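Local coordinates for protein methylmalonyl-CoA carboxyltransferase 12S subunit (Propionibacterium freudenreichii, PDB 1ON3) that transfers the carboxyl group of methylmalonyl-CoA to the biotin of the 1.3S subunit, as part of the hexameric core of transcarboxylase, at residues E[468-472]-E[473-477]; E[479-483]-E[484-488]; E[497-500]-E[501-505]. All blocks are in the same frame, centred on the assembly; numbering follows the deposited sequence. Where two conformers were deposited one is given.

Contact 1 of 3, residues E[468-472]-E[473-477]; sequences EEYQN and AFNTP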
loop_
_atom_site.group_PDB
_atom_site.type_symbol
_atom_site.label_atom_id
_atom_site.label_comp_id
_atom_site.label_asym_id
_atom_site.label_seq_id
_atom_site.Cartn_x
_atom_site.Cartn_y
_atom_site.Cartn_z
ATOM N N GLU E 468 -51.347 12.872 -22.513
ATOM C CA GLU E 468 -51.002 14.227 -22.094
ATOM C C GLU E 468 -50.594 14.201 -20.622
ATOM O O GLU E 468 -49.583 14.788 -20.239
ATOM C CB GLU E 468 -52.218 15.138 -22.301
ATOM C CG GLU E 468 -52.010 16.615 -21.997
ATOM C CD GLU E 468 -50.903 17.254 -22.824
ATOM O OE1 GLU E 468 -50.633 16.780 -23.952
ATOM O OE2 GLU E 468 -50.313 18.247 -22.347
ATOM N N GLU E 469 -51.391 13.505 -19.812
ATOM C CA GLU E 469 -51.152 13.353 -18.381
ATOM C C GLU E 469 -49.794 12.726 -18.089
ATOM O O GLU E 469 -49.037 13.230 -17.258
ATOM C CB GLU E 469 -52.225 12.466 -17.750
ATOM C CG GLU E 469 -53.575 13.129 -17.542
ATOM C CD GLU E 469 -54.553 12.215 -16.821
ATOM O OE1 GLU E 469 -54.168 11.625 -15.786
ATOM O OE2 GLU E 469 -55.705 12.088 -17.282
ATOM N N TYR E 470 -49.509 11.621 -18.767
ATOM C CA TYR E 470 -48.253 10.894 -18.593
ATOM C C TYR E 470 -47.071 11.770 -19.015
ATOM O O TYR E 470 -46.089 11.898 -18.289
ATOM C CB TYR E 470 -48.274 9.614 -19.429
ATOM C CG TYR E 470 -47.178 8.619 -19.078
ATOM C CD1 TYR E 470 -47.328 7.725 -18.008
ATOM C CD2 TYR E 470 -45.986 8.577 -19.811
ATOM C CE1 TYR E 470 -46.319 6.806 -17.677
ATOM C CE2 TYR E 470 -44.968 7.668 -19.489
ATOM C CZ TYR E 470 -45.140 6.786 -18.422
ATOM O OH TYR E 470 -44.137 5.893 -18.104
ATOM N N GLN E 471 -47.179 12.370 -20.196
ATOM C CA GLN E 471 -46.136 13.236 -20.726
ATOM C C GLN E 471 -45.758 14.336 -19.739
ATOM O O GLN E 471 -44.572 14.565 -19.450
ATOM C CB GLN E 471 -46.626 13.867 -22.034
ATOM C CG GLN E 471 -45.677 14.862 -22.694
ATOM C CD GLN E 471 -44.445 14.201 -23.285
ATOM O OE1 GLN E 471 -44.507 13.074 -23.781
ATOM N NE2 GLN E 471 -43.321 14.910 -23.259
ATOM N N ASN E 472 -46.771 15.022 -19.217
ATOM C CA ASN E 472 -46.538 16.113 -18.287
ATOM C C ASN E 472 -46.130 15.659 -16.900
ATOM O O ASN E 472 -45.489 16.409 -16.171
ATOM C CB ASN E 472 -47.784 16.993 -18.168
ATOM C CG ASN E 472 -48.161 17.648 -19.480
ATOM O OD1 ASN E 472 -47.299 18.149 -20.201
ATOM N ND2 ASN E 472 -49.455 17.658 -19.791
ATOM N N ALA E 473 -46.513 14.442 -16.527
ATOM C CA ALA E 473 -46.177 13.937 -15.204
ATOM C C ALA E 473 -44.742 13.412 -15.097
ATOM O O ALA E 473 -44.137 13.469 -14.027
ATOM C CB ALA E 473 -47.156 12.837 -14.807
ATOM N N PHE E 474 -44.199 12.920 -16.206
ATOM C CA PHE E 474 -42.853 12.341 -16.189
ATOM C C PHE E 474 -41.831 12.851 -17.193
ATOM O O PHE E 474 -40.677 13.084 -16.841
ATOM C CB PHE E 474 -42.913 10.827 -16.431
ATOM C CG PHE E 474 -43.550 10.032 -15.329
ATOM C CD1 PHE E 474 -43.134 10.175 -14.009
ATOM C CD2 PHE E 474 -44.530 9.083 -15.627
ATOM C CE1 PHE E 474 -43.683 9.382 -12.995
ATOM C CE2 PHE E 474 -45.082 8.285 -14.624
ATOM C CZ PHE E 474 -44.655 8.437 -13.304
ATOM N N ASN E 475 -42.263 13.008 -18.441
ATOM C CA ASN E 475 -41.355 13.338 -19.531
ATOM C C ASN E 475 -40.903 14.757 -19.848
ATOM O O ASN E 475 -40.480 15.035 -20.965
ATOM C CB ASN E 475 -41.881 12.660 -20.799
ATOM C CG ASN E 475 -42.094 11.155 -20.605
ATOM O OD1 ASN E 475 -41.779 10.609 -19.544
ATOM N ND2 ASN E 475 -42.626 10.486 -21.625
ATOM N N THR E 476 -40.961 15.656 -18.876
ATOM C CA THR E 476 -40.501 17.012 -19.125
ATOM C C THR E 476 -39.214 17.238 -18.338
ATOM O O THR E 476 -38.950 16.547 -17.351
ATOM C CB THR E 476 -41.519 18.054 -18.666
ATOM O OG1 THR E 476 -41.572 18.058 -17.235
ATOM C CG2 THR E 476 -42.908 17.737 -19.231
ATOM N N PRO E 477 -38.394 18.209 -18.776
ATOM C CA PRO E 477 -37.125 18.547 -18.123
ATOM C C PRO E 477 -37.355 18.890 -16.653
ATOM O O PRO E 477 -36.514 18.633 -15.798
ATOM C CB PRO E 477 -36.645 19.771 -18.906
ATOM C CG PRO E 477 -37.281 19.612 -20.243
ATOM C CD PRO E 477 -38.649 19.098 -19.930
HETATM O O HOH W 1 -43.033 10.947 -24.524
#
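Tyr470 and Phe474, one helical turn apart, form an edge-to-face (T-shaped) aromatic pair in the last turn of helix 459-474, where the chain turns into the next helix. Phe474 presents its CD2 edge over one face of the Tyr470 ring, toward the rim, with CD2 3.5 Å from Tyr470 CE1 and the planes at 75°. Tyr470 CG stands anti to its own N (chi1 -166°), which swings the ring along the helix toward Phe474. The backbone below is fastened by Phe474 N to Tyr470 O at 3.0 Å; the bond from Asn475 N to Gln471 O is weak.

On another flank the amides of Gln471 and Asn475 stand nearly perpendicular, and one water joins them, donating to Gln471 OE1 (2.7 Å) and accepting from Asn475 ND2 (3.0 Å). Asn472 ND2 reaches back to Glu468 OE2 at 2.8 Å, meeting the carboxylate from above its plane; the same oxygen makes a salt bridge to Lys7 of a third subunit. Thr476 takes the N-cap position of helix 477-482, with its OG1 bonded weakly to Val479 N. A tyrosine suits its place because its ring packs on Ala441, Ala444 and Ile448 of helix 441-448 while its hydroxyl bonds to Ile144 O of the second subunit, a methylmalonyl-CoA pocket residue. That bond, with the ring held by Phe474, is consistent with a tie between this helix end and the pocket wall.

Contact 2 of 3, residues E[479-483]-E[484-488]; sequences VAAAR and GQVDD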
loop_
_atom_site.group_PDB
_atom_site.type_symbol
_atom_site.label_atom_id
_atom_site.label_comp_id
_atom_site.label_asym_id
_atom_site.label_seq_id
_atom_site.Cartn_x
_atom_site.Cartn_y
_atom_site.Cartn_z
ATOM N N VAL E 479 -39.604 17.624 -14.559
ATOM C CA VAL E 479 -39.822 16.481 -13.687
ATOM C C VAL E 479 -38.466 15.807 -13.449
ATOM O O VAL E 479 -38.184 15.334 -12.348
ATOM C CB VAL E 479 -40.766 15.443 -14.308
ATOM C CG1 VAL E 479 -40.984 14.299 -13.317
ATOM C CG2 VAL E 479 -42.094 16.091 -14.677
ATOM N N ALA E 480 -37.636 15.749 -14.487
ATOM C CA ALA E 480 -36.317 15.140 -14.342
ATOM C C ALA E 480 -35.567 15.912 -13.265
ATOM O O ALA E 480 -34.926 15.324 -12.393
ATOM C CB ALA E 480 -35.546 15.187 -15.671
ATOM N N ALA E 481 -35.666 17.235 -13.318
ATOM C CA ALA E 481 -34.997 18.079 -12.341
ATOM C C ALA E 481 -35.653 17.932 -10.970
ATOM O O ALA E 481 -34.977 17.963 -9.935
ATOM C CB ALA E 481 -35.042 19.539 -12.802
ATOM N N ALA E 482 -36.976 17.787 -10.968
ATOM C CA ALA E 482 -37.729 17.620 -9.729
ATOM C C ALA E 482 -37.196 16.398 -8.984
ATOM O O ALA E 482 -36.984 16.436 -7.767
ATOM C CB ALA E 482 -39.220 17.434 -10.036
ATOM N N ARG E 483 -36.976 15.317 -9.726
ATOM C CA ARG E 483 -36.476 14.074 -9.147
ATOM C C ARG E 483 -34.971 14.074 -8.904
ATOM O O ARG E 483 -34.431 13.133 -8.320
ATOM C CB ARG E 483 -36.843 12.901 -10.050
ATOM C CG ARG E 483 -38.331 12.647 -10.141
ATOM C CD ARG E 483 -38.890 12.211 -8.787
ATOM N NE ARG E 483 -40.116 11.440 -8.960
ATOM C CZ ARG E 483 -41.300 11.964 -9.257
ATOM N NH1 ARG E 483 -41.430 13.278 -9.406
ATOM N NH2 ARG E 483 -42.351 11.171 -9.428
ATOM N N GLY E 484 -34.290 15.118 -9.358
ATOM C CA GLY E 484 -32.853 15.193 -9.145
ATOM C C GLY E 484 -32.030 14.435 -10.171
ATOM O O GLY E 484 -30.821 14.265 -9.988
ATOM N N GLN E 485 -32.674 13.974 -11.245
ATOM C CA GLN E 485 -31.969 13.247 -12.299
ATOM C C GLN E 485 -31.098 14.183 -13.127
ATOM O O GLN E 485 -30.212 13.736 -13.857
ATOM C CB GLN E 485 -32.972 12.456 -13.144
ATOM C CG GLN E 485 -33.593 11.337 -12.301
ATOM C CD GLN E 485 -34.401 10.340 -13.094
ATOM O OE1 GLN E 485 -34.094 10.056 -14.249
ATOM N NE2 GLN E 485 -35.429 9.778 -12.466
ATOM N N VAL E 486 -31.352 15.483 -13.021
ATOM C CA VAL E 486 -30.519 16.479 -13.692
ATOM C C VAL E 486 -30.213 17.578 -12.674
ATOM O O VAL E 486 -31.038 17.866 -11.803
ATOM C CB VAL E 486 -31.187 17.114 -14.964
ATOM C CG1 VAL E 486 -31.492 16.033 -15.998
ATOM C CG2 VAL E 486 -32.433 17.894 -14.586
ATOM N N ASP E 487 -29.017 18.157 -12.759
ATOM C CA ASP E 487 -28.611 19.229 -11.857
ATOM C C ASP E 487 -29.489 20.466 -12.068
ATOM O O ASP E 487 -29.815 21.182 -11.121
ATOM C CB ASP E 487 -27.175 19.691 -12.149
ATOM C CG ASP E 487 -26.116 18.670 -11.771
ATOM O OD1 ASP E 487 -26.374 17.457 -11.875
ATOM O OD2 ASP E 487 -25.001 19.102 -11.395
ATOM N N ASP E 488 -29.866 20.704 -13.319
ATOM C CA ASP E 488 -30.609 21.912 -13.663
ATOM C C ASP E 488 -31.154 21.797 -15.086
ATOM O O ASP E 488 -30.733 20.916 -15.845
ATOM C CB ASP E 488 -29.617 23.075 -13.590
ATOM C CG ASP E 488 -30.276 24.441 -13.662
ATOM O OD1 ASP E 488 -29.538 25.431 -13.840
ATOM O OD2 ASP E 488 -31.509 24.537 -13.526
HETATM O O HOH W 2 -32.718 19.212 -10.002
#
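Val486 folds back against the helix that has just ended, with CG2 pressed on Ala481 and CG1 lying more loosely beside Ala480. CG2 sits between the backbone N and the carbonyl carbon, and this rotation (chi1 -60°, measured to CG1) lays it 3.6 Å from Ala481 CB and closer still to Ala481 CA, at 3.4 Å. CG1, beside the backbone N, comes to 4.2 Å from Ala480 CB. The small methyls of Ala480 and Ala481 let Val486 lie close to the helix backbone; Val486 also packs on strands 427-430 and 435-437.

The backbone reversal that brings Val486 round is a Schellman motif at the C-terminal end of helix 477-482. Gln485 N donates to Ala480 O at 2.9 Å, while Gly484 N reaches Ala481 O at 3.0 Å from above the carbonyl plane. Gly484 has a positive phi of 84°, where a CB would be jammed against Arg483 O, and so the place calls for glycine. A water donates to both Ala481 O (2.6 Å) and Val486 O (2.8 Å), joining the helix end to the departing chain.

Arg483 and Gln485, on the two sides of the glycine, meet only loosely, CB of the arginine near NE2 of the glutamine. Arg483 bends at chi2 (-65°), and its guanidinium leads off to a salt bridge from NE to Asp149 of the second subunit. Gln485, in the conformer described, runs extended beyond CG, which carries NE2 to a hydrogen bond with Ile148 O of that same subunit.

Contact 3 of 3, residues E[497-500]-E[501-505]; sequences RKIA and SALEM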
loop_
_atom_site.group_PDB
_atom_site.type_symbol
_atom_site.label_atom_id
_atom_site.label_comp_id
_atom_site.label_asym_id
_atom_site.label_seq_id
_atom_site.Cartn_x
_atom_site.Cartn_y
_atom_site.Cartn_z
ATOM N N ARG E 497 -20.648 26.901 -21.239
ATOM C CA ARG E 497 -20.332 27.336 -19.878
ATOM C C ARG E 497 -20.645 26.262 -18.837
ATOM O O ARG E 497 -19.833 26.002 -17.957
ATOM C CB ARG E 497 -21.100 28.615 -19.517
ATOM C CG ARG E 497 -20.848 29.114 -18.112
ATOM C CD ARG E 497 -21.341 30.548 -17.953
ATOM N NE ARG E 497 -22.790 30.664 -18.078
ATOM C CZ ARG E 497 -23.650 30.377 -17.104
ATOM N NH1 ARG E 497 -23.208 29.956 -15.933
ATOM N NH2 ARG E 497 -24.959 30.514 -17.303
ATOM N N LYS E 498 -21.824 25.648 -18.908
ATOM C CA LYS E 498 -22.149 24.622 -17.919
ATOM C C LYS E 498 -21.147 23.449 -17.961
ATOM O O LYS E 498 -20.709 22.963 -16.919
ATOM C CB LYS E 498 -23.585 24.118 -18.108
ATOM C CG LYS E 498 -24.629 24.840 -17.225
ATOM C CD LYS E 498 -24.589 26.346 -17.432
ATOM C CE LYS E 498 -25.663 27.076 -16.618
ATOM N NZ LYS E 498 -25.545 26.872 -15.133
ATOM N N ILE E 499 -20.773 23.010 -19.160
ATOM C CA ILE E 499 -19.809 21.916 -19.304
ATOM C C ILE E 499 -18.436 22.347 -18.775
ATOM O O ILE E 499 -17.755 21.597 -18.069
ATOM C CB ILE E 499 -19.668 21.502 -20.796
ATOM C CG1 ILE E 499 -20.975 20.877 -21.291
ATOM C CG2 ILE E 499 -18.499 20.532 -20.972
ATOM C CD1 ILE E 499 -20.994 20.629 -22.800
ATOM N N ALA E 500 -18.039 23.569 -19.106
ATOM C CA ALA E 500 -16.737 24.078 -18.679
ATOM C C ALA E 500 -16.603 24.171 -17.167
ATOM O O ALA E 500 -15.583 23.784 -16.606
ATOM C CB ALA E 500 -16.474 25.444 -19.310
ATOM N N SER E 501 -17.632 24.676 -16.498
ATOM C CA SER E 501 -17.569 24.818 -15.050
ATOM C C SER E 501 -17.595 23.462 -14.374
ATOM O O SER E 501 -16.944 23.255 -13.350
ATOM C CB SER E 501 -18.747 25.662 -14.567
ATOM O OG SER E 501 -18.832 26.855 -15.325
ATOM N N ALA E 502 -18.357 22.536 -14.941
ATOM C CA ALA E 502 -18.432 21.202 -14.367
ATOM C C ALA E 502 -17.047 20.554 -14.454
ATOM O O ALA E 502 -16.557 19.977 -13.483
ATOM C CB ALA E 502 -19.455 20.367 -15.118
ATOM N N LEU E 503 -16.418 20.669 -15.618
ATOM C CA LEU E 503 -15.097 20.088 -15.826
ATOM C C LEU E 503 -14.107 20.682 -14.847
ATOM O O LEU E 503 -13.280 19.970 -14.273
ATOM C CB LEU E 503 -14.627 20.345 -17.264
ATOM C CG LEU E 503 -15.379 19.594 -18.370
ATOM C CD1 LEU E 503 -15.021 20.165 -19.744
ATOM C CD2 LEU E 503 -15.008 18.106 -18.299
ATOM N N GLU E 504 -14.199 21.995 -14.652
ATOM C CA GLU E 504 -13.297 22.688 -13.738
ATOM C C GLU E 504 -13.484 22.222 -12.296
ATOM O O GLU E 504 -12.520 21.960 -11.597
ATOM C CB GLU E 504 -13.513 24.209 -13.849
ATOM C CG GLU E 504 -12.771 25.078 -12.817
ATOM C CD GLU E 504 -11.260 24.843 -12.773
ATOM O OE1 GLU E 504 -10.672 24.413 -13.791
ATOM O OE2 GLU E 504 -10.656 25.106 -11.713
ATOM N N MET E 505 -14.719 22.088 -11.842
ATOM C CA MET E 505 -14.899 21.676 -10.459
ATOM C C MET E 505 -14.516 20.220 -10.217
ATOM O O MET E 505 -14.040 19.866 -9.136
ATOM C CB MET E 505 -16.333 21.924 -10.006
ATOM C CG MET E 505 -16.435 22.306 -8.531
ATOM S SD MET E 505 -15.639 21.144 -7.374
ATOM C CE MET E 505 -14.207 21.966 -7.013
HETATM O O HOH W 3 -20.980 28.787 -14.634
#
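Ile499 and Leu503 make the apolar part of this contact, lying side by side and pointing the same way from successive turns of helix 495-505. Ile499 CG2 touches Leu503 CD1 at 3.7 Å. The leucine CG, placed beside its own backbone N (chi1 -69°), also comes to 3.1 Å from Ile499 O, a tight fit of branch against backbone. These two branched residues face the sheet: Ile499 packs on Val405 of strand 402-407 and Leu503 on Val323 of strand 316-323. An alanine in place of Leu503 is likely to leave Ile499 CG2 without its neighbour and to open a gap against Val323.

The backbone bonds are those of a regular alpha helix, each N-H donating to the carbonyl four residues earlier. Leu503 N to Ile499 O measures 2.9 Å and Glu504 N to Ala500 O 3.0 Å. The helix lies across the second mixed sheet, in the C-terminal half of a carboxyltransferase of the ClpP/crotonase clan. Ala500 and Ala502 are small enough to let the backbone come near the strands and loops beneath, Ala502 against Ile403 and Ala427.

Among polar side chains, Ser501 folds its hydroxyl back onto its own helix. OG stands beside the backbone N (chi1 -50°) and donates to Arg497 O at 2.9 Å, coming from above the carbonyl plane, while Ser501 N reaches the same oxygen at 3.0 Å nearly in line with the carbonyl; in the conformer described, two donors meet one acceptor. For that same conformer a water carries the link further: it donates to Ser501 OG at 3.0 Å and accepts from Arg497 NH1 at 2.8 Å, at the edge of the guanidinium. Lys498 lays its aliphatic CD over one face of that group, offset toward its rim.

From the N terminus, the three contacts follow in series; each spans only a turn or so of chain and closes no long loop, and none nests in or crosses another. Contact 1 spans the end of helix 459-474 and the start of helix 477-482; contact 2 takes up that helix at 479, and the two touch where Val479 packs against the backbone of Asn472 to Phe474. Contact 2 then leads the chain into strand 488-489, an outermost strand of the second sheet. Contact 3 lies further on, in helix 495-505 over that sheet, its centre about 18 Å from that of contact 2. Contacts 1 and 2 both meet the second subunit, and all three the third.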